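Long-range contact in probable branched-chain-amino-acid aminotransferase (Thermotoga maritima MSB8, PDB 3CSW), which probably transfers the amino group of leucine, isoleucine or valine to 2-oxoglutarate, using pyridoxal 5'-phosphate as cofactor: residues G124-P136 / E158-G172. Residues are numbered along the deposited sequence; the frame is centred on the assembly and turned at random. Where two conformers were deposited one is given.
Sequences GVEVKISNVRRIP and EIVDCYDVILLGLNG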
ATOM      1  N   GLY A 124       3.152 -34.875   9.137  1.00 40.69           N
ATOM      2  CA  GLY A 124       3.015 -33.415   9.049  1.00 39.35           C
ATOM      3  C   GLY A 124       4.341 -32.675   8.933  1.00 37.46           C
ATOM      4  O   GLY A 124       5.404 -33.212   9.268  1.00 35.74           O
ATOM      5  N   VAL A 125       4.294 -31.442   8.434  1.00 34.22           N
ATOM      6  CA  VAL A 125       5.513 -30.648   8.289  1.00 31.20           C
ATOM      7  C   VAL A 125       5.401 -29.362   9.117  1.00 31.63           C
ATOM      8  O   VAL A 125       4.304 -29.014   9.605  1.00 30.70           O
ATOM      9  CB  VAL A 125       5.798 -30.307   6.789  1.00 32.00           C
ATOM     10  CG1 VAL A 125       5.919 -31.588   5.943  1.00 27.90           C
ATOM     11  CG2 VAL A 125       4.724 -29.345   6.203  1.00 26.39           C
ATOM     12  N   GLU A 126       6.556 -28.723   9.309  1.00 30.75           N
ATOM     13  CA  GLU A 126       6.678 -27.380   9.913  0.50 30.34           C
ATOM     14  C   GLU A 126       6.754 -26.334   8.807  1.00 30.37           C
ATOM     15  O   GLU A 126       7.459 -26.526   7.823  1.00 29.48           O
ATOM     16  CB  GLU A 126       7.965 -27.273  10.751  0.50 31.00           C
ATOM     17  CG  GLU A 126       8.399 -25.834  11.174  0.50 31.09           C
ATOM     18  CD  GLU A 126       7.621 -25.267  12.362  0.50 30.20           C
ATOM     19  OE1 GLU A 126       7.194 -26.055  13.213  0.50 32.67           O
ATOM     20  OE2 GLU A 126       7.476 -24.042  12.469  0.50 14.15           O
ATOM     21  N   VAL A 127       6.024 -25.230   8.963  1.00 29.69           N
ATOM     22  CA  VAL A 127       6.110 -24.084   8.058  1.00 28.41           C
ATOM     23  C   VAL A 127       6.261 -22.828   8.926  1.00 29.36           C
ATOM     24  O   VAL A 127       5.908 -22.819  10.125  1.00 30.15           O
ATOM     25  CB  VAL A 127       4.880 -23.939   7.100  1.00 28.81           C
ATOM     26  CG1 VAL A 127       4.702 -25.173   6.272  1.00 26.10           C
ATOM     27  CG2 VAL A 127       3.599 -23.664   7.867  1.00 23.51           C
ATOM     28  N   LYS A 128       6.792 -21.767   8.336  1.00 30.08           N
ATOM     29  CA  LYS A 128       6.931 -20.500   9.038  1.00 29.92           C
ATOM     30  C   LYS A 128       6.486 -19.352   8.158  1.00 28.86           C
ATOM     31  O   LYS A 128       6.593 -19.436   6.933  1.00 31.40           O
ATOM     32  CB  LYS A 128       8.389 -20.294   9.470  1.00 30.72           C
ATOM     33  CG  LYS A 128       8.820 -21.252  10.510  1.00 34.18           C
ATOM     34  CD  LYS A 128      10.270 -21.115  10.865  1.00 40.31           C
ATOM     35  CE  LYS A 128      10.668 -22.210  11.830  1.00 43.38           C
ATOM     36  NZ  LYS A 128      11.979 -21.895  12.437  1.00 49.98           N
ATOM     37  N   ILE A 129       5.997 -18.272   8.776  1.00 29.96           N
ATOM     38  CA  ILE A 129       5.692 -17.016   8.049  1.00 28.70           C
ATOM     39  C   ILE A 129       7.009 -16.456   7.464  1.00 28.12           C
ATOM     40  O   ILE A 129       8.002 -16.305   8.171  1.00 30.14           O
ATOM     41  CB  ILE A 129       4.983 -15.934   8.960  1.00 30.27           C
ATOM     42  CG1 ILE A 129       3.675 -16.470   9.568  1.00 29.72           C
ATOM     43  CG2 ILE A 129       4.651 -14.658   8.180  1.00 27.74           C
ATOM     44  CD1 ILE A 129       2.655 -16.996   8.542  1.00 30.96           C
ATOM     45  N   SER A 130       7.017 -16.174   6.168  1.00 27.56           N
ATOM     46  CA  SER A 130       8.169 -15.576   5.483  1.00 28.72           C
ATOM     47  C   SER A 130       8.340 -14.083   5.848  1.00 31.44           C
ATOM     48  O   SER A 130       7.354 -13.390   6.159  1.00 30.00           O
ATOM     49  CB  SER A 130       7.928 -15.683   3.976  1.00 27.79           C
ATOM     50  OG  SER A 130       8.970 -15.145   3.208  1.00 27.38           O
ATOM     51  N   ASN A 131       9.580 -13.597   5.749  1.00 32.69           N
ATOM     52  CA  ASN A 131       9.906 -12.160   5.843  1.00 33.78           C
ATOM     53  C   ASN A 131       9.783 -11.442   4.521  1.00 31.47           C
ATOM     54  O   ASN A 131      10.082 -10.263   4.462  1.00 34.00           O
ATOM     55  CB  ASN A 131      11.351 -11.913   6.278  1.00 38.16           C
ATOM     56  CG  ASN A 131      11.645 -12.410   7.647  1.00 50.09           C
ATOM     57  OD1 ASN A 131      10.800 -12.351   8.558  1.00 53.07           O
ATOM     58  ND2 ASN A 131      12.873 -12.906   7.823  1.00 60.22           N
ATOM     59  N   VAL A 132       9.399 -12.171   3.475  1.00 28.86           N
ATOM     60  CA  VAL A 132       9.207 -11.646   2.160  1.00 28.65           C
ATOM     61  C   VAL A 132       7.698 -11.628   1.859  1.00 27.33           C
ATOM     62  O   VAL A 132       7.025 -12.661   1.989  1.00 24.54           O
ATOM     63  CB  VAL A 132       9.945 -12.533   1.137  1.00 29.19           C
ATOM     64  CG1 VAL A 132       9.752 -11.995  -0.256  1.00 29.17           C
ATOM     65  CG2 VAL A 132      11.438 -12.625   1.493  1.00 30.23           C
ATOM     66  N   ARG A 133       7.178 -10.449   1.488  1.00 25.43           N
ATOM     67  CA  ARG A 133       5.798 -10.312   1.052  1.00 26.08           C
ATOM     68  C   ARG A 133       5.713 -10.584  -0.432  1.00 26.31           C
ATOM     69  O   ARG A 133       6.617 -10.264  -1.182  1.00 29.89           O
ATOM     70  CB  ARG A 133       5.206  -8.934   1.351  1.00 25.85           C
ATOM     71  CG  ARG A 133       5.150  -8.538   2.800  1.00 25.73           C
ATOM     72  CD  ARG A 133       4.256  -9.459   3.600  1.00 26.21           C
ATOM     73  NE  ARG A 133       4.290  -9.060   5.004  1.00 26.41           N
ATOM     74  CZ  ARG A 133       3.403  -8.287   5.628  1.00 33.30           C
ATOM     75  NH1 ARG A 133       2.315  -7.809   5.017  1.00 28.94           N
ATOM     76  NH2 ARG A 133       3.614  -7.980   6.909  1.00 33.95           N
ATOM     77  N   ARG A 134       4.611 -11.199  -0.840  1.00 28.68           N
ATOM     78  CA  ARG A 134       4.332 -11.479  -2.247  1.00 27.84           C
ATOM     79  C   ARG A 134       4.260 -10.168  -3.037  1.00 27.95           C
ATOM     80  O   ARG A 134       3.645  -9.210  -2.580  1.00 26.36           O
ATOM     81  CB  ARG A 134       3.018 -12.238  -2.357  1.00 29.22           C
ATOM     82  CG  ARG A 134       2.744 -12.889  -3.704  1.00 32.66           C
ATOM     83  CD  ARG A 134       3.530 -14.174  -3.814  1.00 34.45           C
ATOM     84  NE  ARG A 134       3.018 -15.054  -4.853  1.00 38.62           N
ATOM     85  CZ  ARG A 134       3.600 -15.323  -6.020  1.00 37.70           C
ATOM     86  NH1 ARG A 134       4.743 -14.775  -6.379  1.00 41.84           N
ATOM     87  NH2 ARG A 134       3.017 -16.179  -6.849  1.00 43.24           N
ATOM     88  N   ILE A 135       4.893 -10.135  -4.223  1.00 26.29           N
ATOM     89  CA  ILE A 135       4.926  -8.926  -5.045  1.00 25.89           C
ATOM     90  C   ILE A 135       3.503  -8.653  -5.519  1.00 27.21           C
ATOM     91  O   ILE A 135       2.816  -9.588  -5.988  1.00 28.15           O
ATOM     92  CB  ILE A 135       5.873  -9.045  -6.290  1.00 24.47           C
ATOM     93  CG1 ILE A 135       7.327  -9.260  -5.858  1.00 23.58           C
ATOM     94  CG2 ILE A 135       5.723  -7.798  -7.193  1.00 21.36           C
ATOM     95  CD1 ILE A 135       8.314  -9.562  -7.053  1.00 22.51           C
ATOM     96  N   PRO A 136       3.045  -7.394  -5.383  1.00 27.20           N
ATOM     97  CA  PRO A 136       1.669  -7.081  -5.767  1.00 29.08           C
ATOM     98  C   PRO A 136       1.529  -6.952  -7.283  1.00 28.43           C
ATOM     99  O   PRO A 136       2.517  -6.715  -7.972  1.00 28.46           O
ATOM    100  CB  PRO A 136       1.407  -5.737  -5.058  1.00 27.85           C
ATOM    101  CG  PRO A 136       2.727  -5.076  -5.027  1.00 29.20           C
ATOM    102  CD  PRO A 136       3.737  -6.207  -4.845  1.00 30.92           C
ATOM    103  N   GLU A 158      14.954 -18.752   2.640  1.00 33.49           N
ATOM    104  CA  GLU A 158      14.581 -18.786   4.057  1.00 33.19           C
ATOM    105  C   GLU A 158      14.202 -20.171   4.564  1.00 32.19           C
ATOM    106  O   GLU A 158      14.007 -20.347   5.747  1.00 31.96           O
ATOM    107  CB  GLU A 158      13.388 -17.861   4.313  1.00 32.69           C
ATOM    108  CG  GLU A 158      13.660 -16.392   4.077  1.00 35.74           C
ATOM    109  CD  GLU A 158      12.430 -15.526   4.369  1.00 36.83           C
ATOM    110  OE1 GLU A 158      11.303 -16.047   4.317  1.00 40.18           O
ATOM    111  OE2 GLU A 158      12.600 -14.327   4.628  1.00 40.26           O
ATOM    112  N   ILE A 159      14.082 -21.155   3.686  1.00 32.53           N
ATOM    113  CA  ILE A 159      13.657 -22.476   4.116  1.00 32.22           C
ATOM    114  C   ILE A 159      14.868 -23.180   4.729  1.00 34.55           C
ATOM    115  O   ILE A 159      15.685 -23.734   4.003  1.00 34.86           O
ATOM    116  CB  ILE A 159      13.058 -23.316   2.961  1.00 31.47           C
ATOM    117  CG1 ILE A 159      11.904 -22.571   2.270  1.00 31.11           C
ATOM    118  CG2 ILE A 159      12.603 -24.656   3.504  1.00 32.63           C
ATOM    119  CD1 ILE A 159      11.555 -23.156   0.892  1.00 27.17           C
ATOM    120  N   VAL A 160      14.994 -23.118   6.061  1.00 38.09           N
ATOM    121  CA  VAL A 160      16.112 -23.728   6.779  1.00 39.31           C
ATOM    122  C   VAL A 160      15.603 -24.809   7.743  1.00 42.78           C
ATOM    123  O   VAL A 160      15.886 -25.991   7.541  1.00 45.56           O
ATOM    124  CB  VAL A 160      17.009 -22.681   7.521  1.00 39.75           C
ATOM    125  CG1 VAL A 160      18.228 -23.350   8.075  1.00 34.42           C
ATOM    126  CG2 VAL A 160      17.443 -21.591   6.579  1.00 37.97           C
ATOM    127  N   ASP A 161      14.883 -24.445   8.798  1.00 43.88           N
ATOM    128  CA  ASP A 161      14.315 -25.489   9.663  1.00 44.39           C
ATOM    129  C   ASP A 161      12.804 -25.560   9.514  1.00 41.69           C
ATOM    130  O   ASP A 161      12.051 -25.553  10.483  1.00 43.25           O
ATOM    131  CB  ASP A 161      14.762 -25.406  11.127  1.00 47.03           C
ATOM    132  CG  ASP A 161      14.555 -24.054  11.742  1.00 55.64           C
ATOM    133  OD1 ASP A 161      14.156 -23.094  11.014  1.00 59.09           O
ATOM    134  OD2 ASP A 161      14.827 -23.972  12.978  1.00 55.62           O
ATOM    135  N   CYS A 162      12.380 -25.641   8.259  1.00 38.00           N
ATOM    136  CA  CYS A 162      10.984 -25.826   7.926  1.00 34.78           C
ATOM    137  C   CYS A 162      10.886 -26.414   6.527  1.00 30.92           C
ATOM    138  O   CYS A 162      11.879 -26.560   5.812  1.00 31.00           O
ATOM    139  CB  CYS A 162      10.191 -24.511   8.096  1.00 33.32           C
ATOM    140  SG  CYS A 162      10.726 -23.168   7.050  1.00 33.53           S
ATOM    141  N   TYR A 163       9.676 -26.788   6.161  1.00 28.96           N
ATOM    142  CA  TYR A 163       9.400 -27.364   4.863  1.00 30.12           C
ATOM    143  C   TYR A 163       9.168 -26.315   3.764  1.00 28.12           C
ATOM    144  O   TYR A 163       9.631 -26.453   2.652  1.00 28.37           O
ATOM    145  CB  TYR A 163       8.147 -28.225   5.014  1.00 30.28           C
ATOM    146  CG  TYR A 163       7.763 -28.992   3.800  1.00 26.00           C
ATOM    147  CD1 TYR A 163       8.370 -30.221   3.517  1.00 31.45           C
ATOM    148  CD2 TYR A 163       6.752 -28.541   2.959  1.00 28.58           C
ATOM    149  CE1 TYR A 163       7.985 -30.971   2.408  1.00 32.59           C
ATOM    150  CE2 TYR A 163       6.364 -29.285   1.834  1.00 26.74           C
ATOM    151  CZ  TYR A 163       6.987 -30.489   1.561  1.00 30.75           C
ATOM    152  OH  TYR A 163       6.600 -31.224   0.449  1.00 30.80           O
ATOM    153  N   ASP A 164       8.361 -25.314   4.070  1.00 30.28           N
ATOM    154  CA  ASP A 164       8.126 -24.181   3.181  1.00 28.18           C
ATOM    155  C   ASP A 164       7.852 -22.969   4.071  1.00 27.92           C
ATOM    156  O   ASP A 164       7.567 -23.120   5.251  1.00 29.89           O
ATOM    157  CB  ASP A 164       6.948 -24.476   2.232  1.00 28.04           C
ATOM    158  CG  ASP A 164       6.910 -23.554   1.002  1.00 29.25           C
ATOM    159  OD1 ASP A 164       7.813 -22.709   0.850  1.00 25.27           O
ATOM    160  OD2 ASP A 164       5.966 -23.666   0.180  1.00 26.30           O
ATOM    161  N   VAL A 165       7.998 -21.770   3.513  1.00 31.16           N
ATOM    162  CA  VAL A 165       7.650 -20.515   4.183  1.00 29.76           C
ATOM    163  C   VAL A 165       6.361 -19.946   3.544  1.00 29.72           C
ATOM    164  O   VAL A 165       6.119 -20.129   2.359  1.00 27.45           O
ATOM    165  CB  VAL A 165       8.802 -19.473   4.142  1.00 31.06           C
ATOM    166  CG1 VAL A 165       9.989 -19.949   5.002  1.00 26.27           C
ATOM    167  CG2 VAL A 165       9.238 -19.146   2.694  1.00 25.14           C
ATOM    168  N   ILE A 166       5.525 -19.294   4.358  1.00 30.64           N
ATOM    169  CA  ILE A 166       4.267 -18.710   3.914  1.00 28.19           C
ATOM    170  C   ILE A 166       4.431 -17.204   3.613  1.00 28.50           C
ATOM    171  O   ILE A 166       4.739 -16.407   4.503  1.00 28.18           O
ATOM    172  CB  ILE A 166       3.165 -18.942   4.980  1.00 29.25           C
ATOM    173  CG1 ILE A 166       3.114 -20.429   5.412  1.00 28.29           C
ATOM    174  CG2 ILE A 166       1.825 -18.440   4.511  1.00 24.45           C
ATOM    175  CD1 ILE A 166       3.053 -21.480   4.309  1.00 29.47           C
ATOM    176  N   LEU A 167       4.264 -16.845   2.342  1.00 28.30           N
ATOM    177  CA  LEU A 167       4.266 -15.453   1.901  1.00 27.17           C
ATOM    178  C   LEU A 167       2.877 -14.850   2.091  1.00 29.37           C
ATOM    179  O   LEU A 167       1.875 -15.403   1.617  1.00 29.64           O
ATOM    180  CB  LEU A 167       4.696 -15.297   0.433  1.00 28.47           C
ATOM    181  CG  LEU A 167       6.149 -15.545   0.012  1.00 28.10           C
ATOM    182  CD1 LEU A 167       6.400 -17.034  -0.147  1.00 25.07           C
ATOM    183  CD2 LEU A 167       6.543 -14.753  -1.255  1.00 22.59           C
ATOM    184  N   LEU A 168       2.840 -13.756   2.852  1.00 28.53           N
ATOM    185  CA  LEU A 168       1.674 -12.929   2.997  1.00 27.49           C
ATOM    186  C   LEU A 168       1.763 -11.844   1.935  1.00 27.96           C
ATOM    187  O   LEU A 168       2.857 -11.505   1.465  1.00 27.52           O
ATOM    188  CB  LEU A 168       1.635 -12.257   4.379  1.00 24.69           C
ATOM    189  CG  LEU A 168       1.849 -13.145   5.607  1.00 24.56           C
ATOM    190  CD1 LEU A 168       1.725 -12.323   6.853  1.00 19.66           C
ATOM    191  CD2 LEU A 168       0.909 -14.314   5.596  1.00 19.12           C
ATOM    192  N   GLY A 169       0.615 -11.303   1.561  1.00 26.02           N
ATOM    193  CA  GLY A 169       0.573 -10.162   0.658  1.00 27.02           C
ATOM    194  C   GLY A 169       0.841  -8.903   1.439  1.00 26.59           C
ATOM    195  O   GLY A 169       0.950  -8.947   2.666  1.00 27.89           O
ATOM    196  N   LEU A 170       0.897  -7.764   0.753  1.00 25.73           N
ATOM    197  CA  LEU A 170       1.245  -6.512   1.411  1.00 26.78           C
ATOM    198  C   LEU A 170       0.320  -6.139   2.546  1.00 25.38           C
ATOM    199  O   LEU A 170       0.736  -5.412   3.412  1.00 24.34           O
ATOM    200  CB  LEU A 170       1.284  -5.330   0.435  1.00 25.02           C
ATOM    201  CG  LEU A 170       2.442  -5.192  -0.555  1.00 33.25           C
ATOM    202  CD1 LEU A 170       2.300  -3.828  -1.286  1.00 26.59           C
ATOM    203  CD2 LEU A 170       3.810  -5.364   0.128  1.00 27.12           C
ATOM    204  N   ASN A 171      -0.944  -6.569   2.517  1.00 26.66           N
ATOM    205  CA  ASN A 171      -1.871  -6.231   3.594  1.00 25.90           C
ATOM    206  C   ASN A 171      -1.987  -7.304   4.687  1.00 26.15           C
ATOM    207  O   ASN A 171      -2.853  -7.210   5.551  1.00 24.78           O
ATOM    208  CB  ASN A 171      -3.282  -5.977   3.043  1.00 29.91           C
ATOM    209  CG  ASN A 171      -3.351  -4.797   2.082  1.00 29.18           C
ATOM    210  OD1 ASN A 171      -3.669  -4.980   0.922  1.00 29.51           O
ATOM    211  ND2 ASN A 171      -3.081  -3.591   2.574  1.00 21.71           N
ATOM    212  N   GLY A 172      -1.143  -8.329   4.672  1.00 25.43           N
ATOM    213  CA  GLY A 172      -1.257  -9.363   5.687  1.00 26.56           C
ATOM    214  C   GLY A 172      -2.223 -10.493   5.367  1.00 27.58           C
ATOM    215  O   GLY A 172      -2.462 -11.351   6.218  1.00 26.64           O
TER
HETATM  216  O   HOH W   1       5.381 -12.796   4.044  1.00 18.40           O
HETATM  217  O   HOH W   2       1.124  -8.312  -2.206  1.00 23.78           O
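Ser-130 points its OG at the carboxylate of Glu-158 and donates to OE1 (2.7 Å) on the syn side, 31° out of the carboxylate plane. OG stands opposite the backbone N (chi1 -180°), where it also accepts from Val-132 N, an ST turn that a small hydroxyl residue suits. On the same side of the sheet, two residues earlier, the long, extended chain of Lys-128 spans to the loop and forms a salt bridge, NZ meeting Asp-161 OD1 from above the carboxylate plane at 2.9 Å. Branched Val-125 lays CG1 over one face of the Tyr-163 ring, a CH-pi contact 4.0 Å from its centroid, while the phenol OH bonds to His-239. Strands 125-129 and 164-168 run parallel; Ile-166 N donates to Lys-128 O (2.8 Å), and Ile-129 CD1 packs on Ile-166 CB. Past the strands, Arg-133, bent at chi2 (-63°), sets CD against Leu-168 CB and brings NH1 to Gly-169 O (2.9 Å) and Asn-171 O of the third subunit. A leucine in its place would probably leave both carbonyl oxygens without this donor. Backbone bonds and apolar packing thus join the strands of a beta-alpha-beta unit whose helix is 150-156; polar pairs reach its loops, and Arg-133 another subunit.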